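Phycocyanobilin lyase subunit alpha (Nostoc sp. PCC 7120, PDB 5N3U) associates with CpcF to form a lyase probably required for attaching the phycocyanobilin chromophore to the phycocyanin alpha subunit CpcA. Local coordinates at residues Asn76-Leu81 / Pro91-Cys96; Ala24-Ser29 / Tyr36-Leu41; Ala133-Val138 / Gln168-His173; Ala123-Leu128 / Ile164-Pro169. All coordinates share one frame; numbering follows the deposited sequence. Where two conformers were deposited one is given.

The four contacts follow the superhelical stack of helices that HEAT-like repeats build. Interaction 2 comes first along the chain, between helices 19-25 and 31-43. Interaction 1 joins helices 72-83 and 90-96, its centre about 15 Å away; the two touch directly, Asn76 CB lying 4.0 Å from Ala38 CB. Interaction 4 bridges helices 121-126 and 164-167, its centre about 20 Å from that of interaction 1. Interaction 3 joins the loops before helices 148-157 and 176-190, shares Gln168 and Pro169 with interaction 4 and is centred about 11 Å from it. The contacts are thus spread along the solenoid, apolar in interactions 1, 2 and 4, with a hydrogen bond between loops in interaction 3.

Interaction 1 of 4, residues Asn76-Leu81 / Pro91-Cys96; sequences NAARAL and PGLINC
Leu93 of helix 90-96 reaches over to Ala78 and Leu81 of helix 72-83, joining consecutive helices of a HEAT-like solenoid. The apolar contact runs through one branch: Leu93 CD2 lies 3.9 Å from Ala78 CB and equally close to Ala78 CA, so the methyl meets the backbone as well as the alanine side chain. CG of Leu93 stands beside the backbone N, anti to the carbonyl carbon (chi1 -68°), which directs the fork to helix 72-83. The small alanine permits this approach, and the CA atoms of Ala78 and Leu93 are 6.7 Å apart. One turn further along helix 72-83, Leu81 CD1 approaches the same Leu93 CD2 at a looser 4.3 Å. All three touching residues are buried. Helix 102-115 also packs on the pair, with Ala107 against Ala78 and Leu115 against Leu93.

Polar bonding is found within segment 76-81 and beyond it. Asn76 ND2 is bonded to Tyr35 O, which ties this helix back to helix 31-43. The amide oxygen of Asn76 serves the next turn of its own helix: Arg79 NH1 donates to Asn76 OD1 over 2.8 Å with a bent N-H...O angle of 134°, the oxygen lying at the guanidinium edge, only 10° out of its plane.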
loop_
_atom_site.group_PDB
_atom_site.type_symbol
_atom_site.label_atom_id
_atom_site.label_comp_id
_atom_site.label_asym_id
_atom_site.label_seq_id
_atom_site.Cartn_x
_atom_site.Cartn_y
_atom_site.Cartn_z
ATOM N N ASN A 76 -15.357 8.309 14.229
ATOM C CA ASN A 76 -15.047 7.075 13.579
ATOM C C ASN A 76 -16.239 6.135 13.429
ATOM O O ASN A 76 -16.377 5.486 12.427
ATOM C CB ASN A 76 -13.958 6.315 14.381
ATOM C CG ASN A 76 -12.577 6.678 13.918
ATOM O OD1 ASN A 76 -12.394 7.670 13.137
ATOM N ND2 ASN A 76 -11.615 5.900 14.341
ATOM N N ALA A 77 -17.115 6.178 14.397
ATOM C CA ALA A 77 -18.390 5.401 14.318
ATOM C C ALA A 77 -19.286 5.914 13.242
ATOM O O ALA A 77 -19.862 5.126 12.467
ATOM C CB ALA A 77 -19.109 5.394 15.669
ATOM N N ALA A 78 -19.458 7.217 13.194
ATOM C CA ALA A 78 -20.202 7.818 12.122
ATOM C C ALA A 78 -19.683 7.461 10.724
ATOM O O ALA A 78 -20.445 7.115 9.857
ATOM C CB ALA A 78 -20.285 9.313 12.308
ATOM N N ARG A 79 -18.381 7.523 10.543
ATOM C CA ARG A 79 -17.728 7.221 9.251
ATOM C C ARG A 79 -17.932 5.754 8.917
ATOM O O ARG A 79 -18.331 5.403 7.816
ATOM C CB ARG A 79 -16.231 7.454 9.325
ATOM C CG ARG A 79 -15.744 8.848 9.505
ATOM C CD ARG A 79 -14.189 9.033 9.741
ATOM N NE ARG A 79 -13.907 10.464 10.040
ATOM C CZ ARG A 79 -13.183 10.962 11.038
ATOM N NH1 ARG A 79 -12.545 10.184 11.921
ATOM N NH2 ARG A 79 -13.028 12.284 11.126
ATOM N N ALA A 80 -17.742 4.878 9.897
ATOM C CA ALA A 80 -17.951 3.454 9.692
ATOM C C ALA A 80 -19.375 3.113 9.235
ATOM O O ALA A 80 -19.549 2.312 8.257
ATOM C CB ALA A 80 -17.620 2.688 10.970
ATOM N N LEU A 81 -20.376 3.752 9.832
ATOM C CA LEU A 81 -21.790 3.429 9.543
ATOM C C LEU A 81 -22.165 3.701 8.132
ATOM O O LEU A 81 -22.987 2.979 7.526
ATOM C CB LEU A 81 -22.724 4.135 10.474
ATOM C CG LEU A 81 -22.657 3.579 11.864
ATOM C CD1 LEU A 81 -23.323 4.488 12.813
ATOM C CD2 LEU A 81 -23.388 2.254 11.840
ATOM N N PRO A 91 -31.346 7.563 11.797
ATOM C CA PRO A 91 -31.726 8.489 12.822
ATOM C C PRO A 91 -30.580 8.962 13.741
ATOM O O PRO A 91 -30.497 10.167 14.047
ATOM C CB PRO A 91 -32.825 7.726 13.586
ATOM C CG PRO A 91 -33.386 6.846 12.566
ATOM C CD PRO A 91 -32.227 6.397 11.764
ATOM N N GLY A 92 -29.731 8.052 14.144
ATOM C CA GLY A 92 -28.564 8.415 14.932
ATOM C C GLY A 92 -27.613 9.327 14.180
ATOM O O GLY A 92 -27.059 10.267 14.748
ATOM N N LEU A 93 -27.438 9.069 12.879
ATOM C CA LEU A 93 -26.603 9.937 12.052
ATOM C C LEU A 93 -27.216 11.297 11.924
ATOM O O LEU A 93 -26.524 12.324 12.000
ATOM C CB LEU A 93 -26.299 9.323 10.668
ATOM C CG LEU A 93 -25.417 8.122 10.709
ATOM C CD1 LEU A 93 -25.505 7.387 9.385
ATOM C CD2 LEU A 93 -23.967 8.464 11.180
ATOM N N ILE A 94 -28.536 11.347 11.765
ATOM C CA ILE A 94 -29.268 12.593 11.772
ATOM C C ILE A 94 -29.047 13.419 13.025
ATOM O O ILE A 94 -28.775 14.664 13.000
ATOM C CB ILE A 94 -30.746 12.344 11.479
ATOM C CG1 ILE A 94 -30.896 12.001 10.024
ATOM C CG2 ILE A 94 -31.560 13.630 11.754
ATOM C CD1 ILE A 94 -32.272 11.484 9.695
ATOM N N ASN A 95 -29.068 12.745 14.153
ATOM C CA ASN A 95 -28.766 13.424 15.393
ATOM C C ASN A 95 -27.373 14.036 15.442
ATOM O O ASN A 95 -27.149 15.087 15.999
ATOM C CB ASN A 95 -28.796 12.413 16.554
ATOM C CG ASN A 95 -30.184 12.030 16.982
ATOM O OD1 ASN A 95 -31.159 12.688 16.642
ATOM N ND2 ASN A 95 -30.276 10.947 17.738
ATOM N N CYS A 96 -26.425 13.344 14.843
ATOM C CA CYS A 96 -25.035 13.798 14.803
ATOM C C CYS A 96 -24.859 15.106 13.988
ATOM O O CYS A 96 -23.872 15.819 14.152
ATOM C CB CYS A 96 -24.189 12.729 14.129
ATOM S SG CYS A 96 -23.842 11.338 15.246
#

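Interaction 2 of 4, residues Ala24-Ser29 / Tyr36-Leu41; sequences ANLQSS and YAAWWL
Leu26 and Leu41 meet tip to tip, and their CD1 methyls, 3.7 Å apart, form the closest pair in this contact. The second branch of Leu26 is used too: its CD2 lies 4.0 Å from Ala38 CB and 3.9 Å from Ala38 N, with Ala37 CB more distant at 4.4 Å. The fork of Leu26 thus divides between two places on helix 31-43, CD1 serving Leu41 and CD2 the alanines one turn earlier. Its CG stands anti to the carbonyl carbon (chi1 -70°), an orientation that carries the branched end nearer to the helix than its CB direction alone would. Residues Ala54 and Leu55 of helix 49-58 also pack on Leu26, enclosing this tight, buried part.

The contact thins at Asn25, where CB alone takes part, 3.9 Å from Ala37 CB, and the residue is partly exposed. A type I beta turn runs from Asn25 to Ser28, closed by Ser28 N to Asn25 O at 3.1 Å, and Gln27 on that turn is exposed. Elsewhere on helix 31-43, Tyr36 packs on Ala103, and Trp39 on Thr104, of the phycocyanobilin lyase beta subunit, a separate chain. Two sequential helices joined by a short turn and packed through leucine and alanine fit the helical-hairpin architecture of HEAT-like repeats.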
loop_
_atom_site.group_PDB
_atom_site.type_symbol
_atom_site.label_atom_id
_atom_site.label_comp_id
_atom_site.label_asym_id
_atom_site.label_seq_id
_atom_site.Cartn_x
_atom_site.Cartn_y
_atom_site.Cartn_z
ATOM N N ALA A 24 -16.650 -6.358 20.388
ATOM C CA ALA A 24 -16.376 -6.253 21.856
ATOM C C ALA A 24 -15.496 -5.080 22.269
ATOM O O ALA A 24 -15.738 -4.333 23.259
ATOM C CB ALA A 24 -15.739 -7.545 22.327
ATOM N N ASN A 25 -14.427 -4.915 21.507
ATOM C CA ASN A 25 -13.506 -3.837 21.763
ATOM C C ASN A 25 -14.150 -2.453 21.710
ATOM O O ASN A 25 -13.608 -1.523 22.288
ATOM C CB ASN A 25 -12.334 -3.913 20.782
ATOM C CG ASN A 25 -11.338 -5.058 21.095
ATOM O OD1 ASN A 25 -11.292 -5.578 22.193
ATOM N ND2 ASN A 25 -10.538 -5.394 20.142
ATOM N N LEU A 26 -15.312 -2.295 21.091
ATOM C CA LEU A 26 -16.037 -0.975 21.227
ATOM C C LEU A 26 -16.345 -0.535 22.655
ATOM O O LEU A 26 -16.477 0.668 22.906
ATOM C CB LEU A 26 -17.308 -0.929 20.381
ATOM C CG LEU A 26 -16.986 -0.878 18.876
ATOM C CD1 LEU A 26 -18.234 -1.043 18.048
ATOM C CD2 LEU A 26 -16.403 0.493 18.554
ATOM N N GLN A 27 -16.351 -1.498 23.580
ATOM C CA GLN A 27 -16.642 -1.240 25.004
ATOM C C GLN A 27 -15.434 -1.496 25.894
ATOM O O GLN A 27 -15.565 -1.625 27.099
ATOM C CB GLN A 27 -17.807 -2.114 25.509
ATOM C CG GLN A 27 -19.209 -1.630 25.179
ATOM C CD GLN A 27 -19.493 -0.186 25.555
ATOM O OE1 GLN A 27 -19.179 0.272 26.654
ATOM N NE2 GLN A 27 -20.112 0.529 24.649
ATOM N N SER A 28 -14.241 -1.527 25.321
ATOM C CA SER A 28 -13.007 -1.649 26.102
ATOM C C SER A 28 -12.752 -0.382 26.939
ATOM O O SER A 28 -13.154 0.724 26.592
ATOM C CB SER A 28 -11.846 -1.859 25.120
ATOM O OG SER A 28 -10.523 -1.625 25.661
ATOM N N SER A 29 -12.009 -0.530 28.020
ATOM C CA SER A 29 -11.560 0.609 28.833
ATOM C C SER A 29 -10.431 1.355 28.127
ATOM O O SER A 29 -10.116 2.472 28.506
ATOM C CB SER A 29 -11.064 0.124 30.221
ATOM O OG SER A 29 -10.292 -1.072 30.072
ATOM N N TYR A 36 -9.837 2.315 17.217
ATOM C CA TYR A 36 -9.299 1.474 16.197
ATOM C C TYR A 36 -10.357 0.504 15.736
ATOM O O TYR A 36 -10.588 0.295 14.543
ATOM C CB TYR A 36 -8.038 0.766 16.724
ATOM C CG TYR A 36 -7.435 -0.074 15.639
ATOM C CD1 TYR A 36 -7.845 -1.354 15.459
ATOM C CD2 TYR A 36 -6.484 0.457 14.774
ATOM C CE1 TYR A 36 -7.360 -2.130 14.477
ATOM C CE2 TYR A 36 -5.949 -0.306 13.754
ATOM C CZ TYR A 36 -6.395 -1.611 13.637
ATOM O OH TYR A 36 -5.938 -2.384 12.681
ATOM N N ALA A 37 -11.088 -0.049 16.682
ATOM C CA ALA A 37 -12.096 -1.036 16.322
ATOM C C ALA A 37 -13.213 -0.486 15.475
ATOM O O ALA A 37 -13.656 -1.116 14.564
ATOM C CB ALA A 37 -12.665 -1.661 17.600
ATOM N N ALA A 38 -13.718 0.673 15.791
ATOM C CA ALA A 38 -14.651 1.369 14.932
ATOM C C ALA A 38 -14.120 1.631 13.539
ATOM O O ALA A 38 -14.846 1.336 12.577
ATOM C CB ALA A 38 -15.059 2.688 15.539
ATOM N N TRP A 39 -12.859 2.101 13.381
ATOM C CA TRP A 39 -12.274 2.169 12.039
ATOM C C TRP A 39 -12.229 0.811 11.353
ATOM O O TRP A 39 -12.594 0.662 10.201
ATOM C CB TRP A 39 -10.816 2.793 12.156
ATOM C CG TRP A 39 -10.078 2.710 10.900
ATOM C CD1 TRP A 39 -10.075 3.611 9.902
ATOM C CD2 TRP A 39 -9.211 1.683 10.503
ATOM N NE1 TRP A 39 -9.364 3.160 8.873
ATOM C CE2 TRP A 39 -8.796 1.989 9.191
ATOM C CE3 TRP A 39 -8.795 0.505 11.094
ATOM C CZ2 TRP A 39 -7.920 1.191 8.468
ATOM C CZ3 TRP A 39 -7.914 -0.323 10.369
ATOM C CH2 TRP A 39 -7.509 0.024 9.056
ATOM N N TRP A 40 -11.806 -0.238 12.092
ATOM C CA TRP A 40 -11.683 -1.553 11.513
ATOM C C TRP A 40 -13.003 -2.083 10.976
ATOM O O TRP A 40 -13.070 -2.698 9.890
ATOM C CB TRP A 40 -11.092 -2.497 12.527
ATOM C CG TRP A 40 -10.659 -3.824 12.043
ATOM C CD1 TRP A 40 -9.406 -4.232 11.703
ATOM C CD2 TRP A 40 -11.478 -5.000 11.984
ATOM N NE1 TRP A 40 -9.403 -5.581 11.350
ATOM C CE2 TRP A 40 -10.676 -6.059 11.497
ATOM C CE3 TRP A 40 -12.823 -5.237 12.234
ATOM C CZ2 TRP A 40 -11.176 -7.358 11.304
ATOM C CZ3 TRP A 40 -13.335 -6.547 12.011
ATOM C CH2 TRP A 40 -12.491 -7.582 11.565
ATOM N N LEU A 41 -14.059 -1.861 11.721
ATOM C CA LEU A 41 -15.386 -2.378 11.297
ATOM C C LEU A 41 -15.834 -1.754 9.982
ATOM O O LEU A 41 -16.374 -2.428 9.157
ATOM C CB LEU A 41 -16.398 -2.111 12.386
ATOM C CG LEU A 41 -16.274 -2.970 13.659
ATOM C CD1 LEU A 41 -17.129 -2.435 14.763
ATOM C CD2 LEU A 41 -16.628 -4.392 13.316
#

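Interaction 3 of 4, residues Ala133-Val138 / Gln168-His173; sequences AQAVQV and QPFLEH
His173 reaches from the loop ahead of helix 176-190 to Ala135, linking two connecting segments of this HEAT-repeat protein across 30 residues of sequence. Ala135 is the centre of an inverse gamma turn, and its carbonyl oxygen is the acceptor for the imidazole. From CB outward, the side chain of His173 is set by a CG anti to the backbone N (chi1 -165°), which brings the ring nearer to segment 133-138 than its CB direction would suggest. On one branch of the ring, ND1 is bonded to Val175 N, close by in its own chain, and CE1 beyond it lies 3.6 Å from Ala135 O. On the other, CD2 lies 3.6 Å from Ala135 CB, a methyl placed at the ring edge. At the far end, NE2 donates to Ala135 O over 2.9 Å with an N-H...O angle of 153°, and the same NE2 comes within 3.4 Å of Ala135 CB. The hydrogen bond arrives in the carbonyl plane on a lone pair, while the oxygen sits 15° out of the imidazole plane. With both ring nitrogens engaged, rotation of the imidazole is restrained from its two sides, and the NE2 bond implies a proton on that nitrogen.

The methyl of Ala135 is shared with a second aromatic residue. Phe170, whose ring also meets that of Tyr148 from helix 148-157, supplies an apolar neighbour; Val178 of helix 176-190 packs on both Phe170 and His173. The Phe170 ring approaches obliquely, its CE2 standing 3.9 Å from Ala135 CB.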
loop_
_atom_site.group_PDB
_atom_site.type_symbol
_atom_site.label_atom_id
_atom_site.label_comp_id
_atom_site.label_asym_id
_atom_site.label_seq_id
_atom_site.Cartn_x
_atom_site.Cartn_y
_atom_site.Cartn_z
ATOM N N ALA A 133 -23.666 33.585 2.396
ATOM C CA ALA A 133 -23.132 34.702 3.195
ATOM C C ALA A 133 -22.646 34.215 4.534
ATOM O O ALA A 133 -21.687 34.725 5.013
ATOM C CB ALA A 133 -24.208 35.768 3.419
ATOM N N GLN A 134 -23.296 33.217 5.123
ATOM C CA GLN A 134 -22.884 32.720 6.455
ATOM C C GLN A 134 -21.905 31.593 6.384
ATOM O O GLN A 134 -21.489 31.106 7.422
ATOM C CB GLN A 134 -24.104 32.307 7.246
ATOM C CG GLN A 134 -25.037 33.538 7.386
ATOM C CD GLN A 134 -25.825 33.618 8.675
ATOM O OE1 GLN A 134 -25.771 32.732 9.546
ATOM N NE2 GLN A 134 -26.590 34.668 8.783
ATOM N N ALA A 135 -21.498 31.190 5.168
ATOM C CA ALA A 135 -20.676 30.006 4.964
ATOM C C ALA A 135 -19.211 30.374 5.027
ATOM O O ALA A 135 -18.449 30.182 4.068
ATOM C CB ALA A 135 -21.044 29.314 3.670
ATOM N N VAL A 136 -18.792 30.847 6.223
ATOM C CA VAL A 136 -17.484 31.431 6.422
ATOM C C VAL A 136 -16.579 30.478 7.187
ATOM O O VAL A 136 -16.978 29.342 7.626
ATOM C CB VAL A 136 -17.564 32.819 7.196
ATOM C CG1 VAL A 136 -18.417 33.844 6.452
ATOM C CG2 VAL A 136 -18.109 32.675 8.598
ATOM N N GLN A 137 -15.335 30.908 7.318
ATOM C CA GLN A 137 -14.350 30.166 8.057
ATOM C C GLN A 137 -14.038 30.924 9.332
ATOM O O GLN A 137 -13.650 32.103 9.242
ATOM C CB GLN A 137 -13.122 30.117 7.208
ATOM C CG GLN A 137 -11.979 29.391 7.873
ATOM C CD GLN A 137 -11.044 28.782 6.896
ATOM O OE1 GLN A 137 -11.309 28.721 5.713
ATOM N NE2 GLN A 137 -9.970 28.254 7.398
ATOM N N VAL A 138 -14.158 30.279 10.487
ATOM C CA VAL A 138 -13.756 30.936 11.796
ATOM C C VAL A 138 -12.249 30.928 11.971
ATOM O O VAL A 138 -11.575 29.973 11.586
ATOM C CB VAL A 138 -14.357 30.191 12.988
ATOM C CG1 VAL A 138 -13.763 30.602 14.333
ATOM C CG2 VAL A 138 -15.851 30.421 12.999
ATOM N N GLN A 168 -28.346 26.219 -5.055
ATOM C CA GLN A 168 -27.859 26.944 -6.226
ATOM C C GLN A 168 -26.891 28.096 -5.967
ATOM O O GLN A 168 -25.879 28.154 -6.586
ATOM C CB GLN A 168 -29.060 27.461 -7.017
ATOM C CG GLN A 168 -28.642 28.083 -8.333
ATOM C CD GLN A 168 -29.823 28.146 -9.360
ATOM O OE1 GLN A 168 -30.945 27.713 -9.073
ATOM N NE2 GLN A 168 -29.528 28.575 -10.570
ATOM N N PRO A 169 -27.118 28.921 -4.903
ATOM C CA PRO A 169 -26.176 29.956 -4.543
ATOM C C PRO A 169 -24.748 29.491 -4.221
ATOM O O PRO A 169 -23.731 30.190 -4.443
ATOM C CB PRO A 169 -26.855 30.575 -3.336
ATOM C CG PRO A 169 -28.261 30.360 -3.568
ATOM C CD PRO A 169 -28.306 28.975 -4.096
ATOM N N PHE A 170 -24.609 28.253 -3.724
ATOM C CA PHE A 170 -23.283 27.725 -3.420
ATOM C C PHE A 170 -22.450 27.485 -4.621
ATOM O O PHE A 170 -21.224 27.290 -4.512
ATOM C CB PHE A 170 -23.371 26.448 -2.535
ATOM C CG PHE A 170 -23.788 26.759 -1.094
ATOM C CD1 PHE A 170 -25.099 26.973 -0.786
ATOM C CD2 PHE A 170 -22.830 26.958 -0.121
ATOM C CE1 PHE A 170 -25.482 27.295 0.513
ATOM C CE2 PHE A 170 -23.192 27.279 1.199
ATOM C CZ PHE A 170 -24.504 27.425 1.505
ATOM N N LEU A 171 -23.040 27.554 -5.826
ATOM C CA LEU A 171 -22.147 27.502 -6.967
ATOM C C LEU A 171 -21.160 28.673 -7.012
ATOM O O LEU A 171 -20.173 28.574 -7.764
ATOM C CB LEU A 171 -22.936 27.485 -8.288
ATOM C CG LEU A 171 -23.787 26.263 -8.582
ATOM C CD1 LEU A 171 -24.935 26.605 -9.549
ATOM C CD2 LEU A 171 -22.932 25.098 -9.142
ATOM N N GLU A 172 -21.474 29.789 -6.323
ATOM C CA GLU A 172 -20.572 30.987 -6.210
ATOM C C GLU A 172 -19.856 31.098 -4.884
ATOM O O GLU A 172 -19.232 32.095 -4.585
ATOM C CB GLU A 172 -21.382 32.310 -6.544
ATOM C CG GLU A 172 -21.970 32.147 -7.956
ATOM C CD GLU A 172 -22.623 33.402 -8.565
ATOM O OE1 GLU A 172 -23.069 34.252 -7.753
ATOM O OE2 GLU A 172 -22.738 33.512 -9.840
ATOM N N HIS A 173 -19.871 30.019 -4.099
ATOM C CA HIS A 173 -19.078 30.038 -2.871
ATOM C C HIS A 173 -17.600 30.247 -3.228
ATOM O O HIS A 173 -17.115 29.730 -4.226
ATOM C CB HIS A 173 -19.276 28.705 -2.100
ATOM C CG HIS A 173 -18.786 28.779 -0.692
ATOM N ND1 HIS A 173 -17.467 28.651 -0.382
ATOM C CD2 HIS A 173 -19.421 29.010 0.460
ATOM C CE1 HIS A 173 -17.288 28.828 0.920
ATOM N NE2 HIS A 173 -18.473 29.037 1.443
#

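Interaction 4 of 4, residues Ala123-Leu128 / Ile164-Pro169; sequences ALIKLL and IPLIQP
Ile125 and Leu166 cross at about a right angle, with Ile125 CG2 only 3.6 Å from Leu166 CD1. The torsions explain which branches meet. At Ile125, CG1 is anti to the carbonyl carbon (chi1 -75°), while the shorter CG2 branch stands anti to the backbone N and is the one that touches Leu166. At Leu166, CG likewise lies anti to the carbonyl carbon (chi1 -51°), and the nearly extended second torsion, 178°, carries CD1 outward to the isoleucine. The contact is therefore made between single methyls, one from each side chain, without either chain lying along the other.

Leu128, at the end of segment 123-128, makes a second, wider contact. Its CD1 is 4.3 Å from Leu166 CB and equally far from Ile167 CG1, so one methyl spans two successive residues of helix 164-167. Leu166 is thus met at two points along its side chain, at CD1 by Ile125 and at CB by Leu128. The CA atoms of Leu128 and Leu166, 7.3 Å apart, are the nearest CA pair of the two segments.

Burial differs across the contact. Leu128 and Ile167 are buried, with Tyr148 of helix 148-157 against Leu128, and Met186 and Leu189 of helix 176-190 against Ile167. Ile125 is partly exposed and Leu166 is exposed, so the crossing is made by the more exposed residues of the contact. Short helices meeting through branched aliphatic side chains, with helices 148-157 and 176-190 packed against Leu128 and Ile167, fit the stacked-helix packing of a HEAT-like solenoid.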
loop_
_atom_site.group_PDB
_atom_site.type_symbol
_atom_site.label_atom_id
_atom_site.label_comp_id
_atom_site.label_asym_id
_atom_site.label_seq_id
_atom_site.Cartn_x
_atom_site.Cartn_y
_atom_site.Cartn_z
ATOM N N ALA A 123 -32.687 17.886 8.284
ATOM C CA ALA A 123 -31.566 18.185 9.125
ATOM C C ALA A 123 -30.368 18.701 8.293
ATOM O O ALA A 123 -29.642 19.604 8.726
ATOM C CB ALA A 123 -31.169 16.994 9.911
ATOM N N LEU A 124 -30.187 18.142 7.107
ATOM C CA LEU A 124 -29.167 18.651 6.154
ATOM C C LEU A 124 -29.483 20.036 5.746
ATOM O O LEU A 124 -28.593 20.867 5.711
ATOM C CB LEU A 124 -29.048 17.771 4.950
ATOM C CG LEU A 124 -28.485 16.385 5.319
ATOM C CD1 LEU A 124 -28.749 15.371 4.220
ATOM C CD2 LEU A 124 -27.007 16.470 5.621
ATOM N N ILE A 125 -30.757 20.299 5.463
ATOM C CA ILE A 125 -31.182 21.671 5.071
ATOM C C ILE A 125 -30.916 22.739 6.116
ATOM O O ILE A 125 -30.434 23.822 5.837
ATOM C CB ILE A 125 -32.628 21.655 4.623
ATOM C CG1 ILE A 125 -32.691 21.021 3.221
ATOM C CG2 ILE A 125 -33.240 23.058 4.536
ATOM C CD1 ILE A 125 -34.124 20.754 2.753
ATOM N N LYS A 126 -31.086 22.372 7.354
ATOM C CA LYS A 126 -30.815 23.280 8.447
ATOM C C LYS A 126 -29.350 23.694 8.493
ATOM O O LYS A 126 -29.018 24.834 8.836
ATOM C CB LYS A 126 -31.257 22.540 9.718
ATOM C CG LYS A 126 -30.877 23.187 11.016
ATOM C CD LYS A 126 -32.077 23.270 11.958
ATOM C CE LYS A 126 -32.693 21.928 12.204
ATOM N NZ LYS A 126 -33.025 21.813 13.667
ATOM N N LEU A 127 -28.420 22.829 8.105
ATOM C CA LEU A 127 -27.013 23.232 8.119
ATOM C C LEU A 127 -26.658 24.220 7.017
ATOM O O LEU A 127 -25.604 24.816 7.034
ATOM C CB LEU A 127 -26.126 21.994 8.070
ATOM C CG LEU A 127 -26.205 21.007 9.206
ATOM C CD1 LEU A 127 -25.185 19.929 9.049
ATOM C CD2 LEU A 127 -25.953 21.654 10.554
ATOM N N LEU A 128 -27.554 24.446 6.087
ATOM C CA LEU A 128 -27.359 25.517 5.132
ATOM C C LEU A 128 -28.011 26.859 5.576
ATOM O O LEU A 128 -28.102 27.787 4.789
ATOM C CB LEU A 128 -27.922 25.107 3.776
ATOM C CG LEU A 128 -27.406 23.820 3.099
ATOM C CD1 LEU A 128 -27.978 23.658 1.674
ATOM C CD2 LEU A 128 -25.921 23.903 2.970
ATOM N N ILE A 164 -33.100 22.825 -3.876
ATOM C CA ILE A 164 -32.450 23.488 -5.009
ATOM C C ILE A 164 -32.164 24.954 -4.821
ATOM O O ILE A 164 -31.063 25.363 -5.044
ATOM C CB ILE A 164 -33.233 23.263 -6.334
ATOM C CG1 ILE A 164 -33.011 21.822 -6.787
ATOM C CG2 ILE A 164 -32.789 24.252 -7.429
ATOM C CD1 ILE A 164 -34.024 21.299 -7.827
ATOM N N PRO A 165 -33.146 25.779 -4.428
ATOM C CA PRO A 165 -32.883 27.230 -4.326
ATOM C C PRO A 165 -31.880 27.554 -3.202
ATOM O O PRO A 165 -31.231 28.579 -3.245
ATOM C CB PRO A 165 -34.216 27.813 -3.907
ATOM C CG PRO A 165 -35.217 26.762 -4.011
ATOM C CD PRO A 165 -34.539 25.430 -4.127
ATOM N N LEU A 166 -31.730 26.646 -2.205
ATOM C CA LEU A 166 -30.727 26.825 -1.166
ATOM C C LEU A 166 -29.345 26.377 -1.620
ATOM O O LEU A 166 -28.348 26.940 -1.229
ATOM C CB LEU A 166 -31.115 26.058 0.058
ATOM C CG LEU A 166 -32.514 26.255 0.606
ATOM C CD1 LEU A 166 -32.656 25.334 1.823
ATOM C CD2 LEU A 166 -32.788 27.686 1.016
ATOM N N ILE A 167 -29.317 25.421 -2.530
ATOM C CA ILE A 167 -28.125 24.872 -3.052
ATOM C C ILE A 167 -27.517 25.730 -4.135
ATOM O O ILE A 167 -26.296 25.971 -4.134
ATOM C CB ILE A 167 -28.375 23.445 -3.591
ATOM C CG1 ILE A 167 -28.707 22.514 -2.446
ATOM C CG2 ILE A 167 -27.158 22.953 -4.358
ATOM C CD1 ILE A 167 -29.220 21.194 -2.911
ATOM N N GLN A 168 -28.346 26.219 -5.055
ATOM C CA GLN A 168 -27.859 26.944 -6.226
ATOM C C GLN A 168 -26.891 28.096 -5.967
ATOM O O GLN A 168 -25.879 28.154 -6.586
ATOM C CB GLN A 168 -29.060 27.461 -7.017
ATOM C CG GLN A 168 -28.642 28.083 -8.333
ATOM C CD GLN A 168 -29.823 28.146 -9.360
ATOM O OE1 GLN A 168 -30.945 27.713 -9.073
ATOM N NE2 GLN A 168 -29.528 28.575 -10.570
ATOM N N PRO A 169 -27.118 28.921 -4.903
ATOM C CA PRO A 169 -26.176 29.956 -4.543
ATOM C C PRO A 169 -24.748 29.491 -4.221
ATOM O O PRO A 169 -23.731 30.190 -4.443
ATOM C CB PRO A 169 -26.855 30.575 -3.336
ATOM C CG PRO A 169 -28.261 30.360 -3.568
ATOM C CD PRO A 169 -28.306 28.975 -4.096
#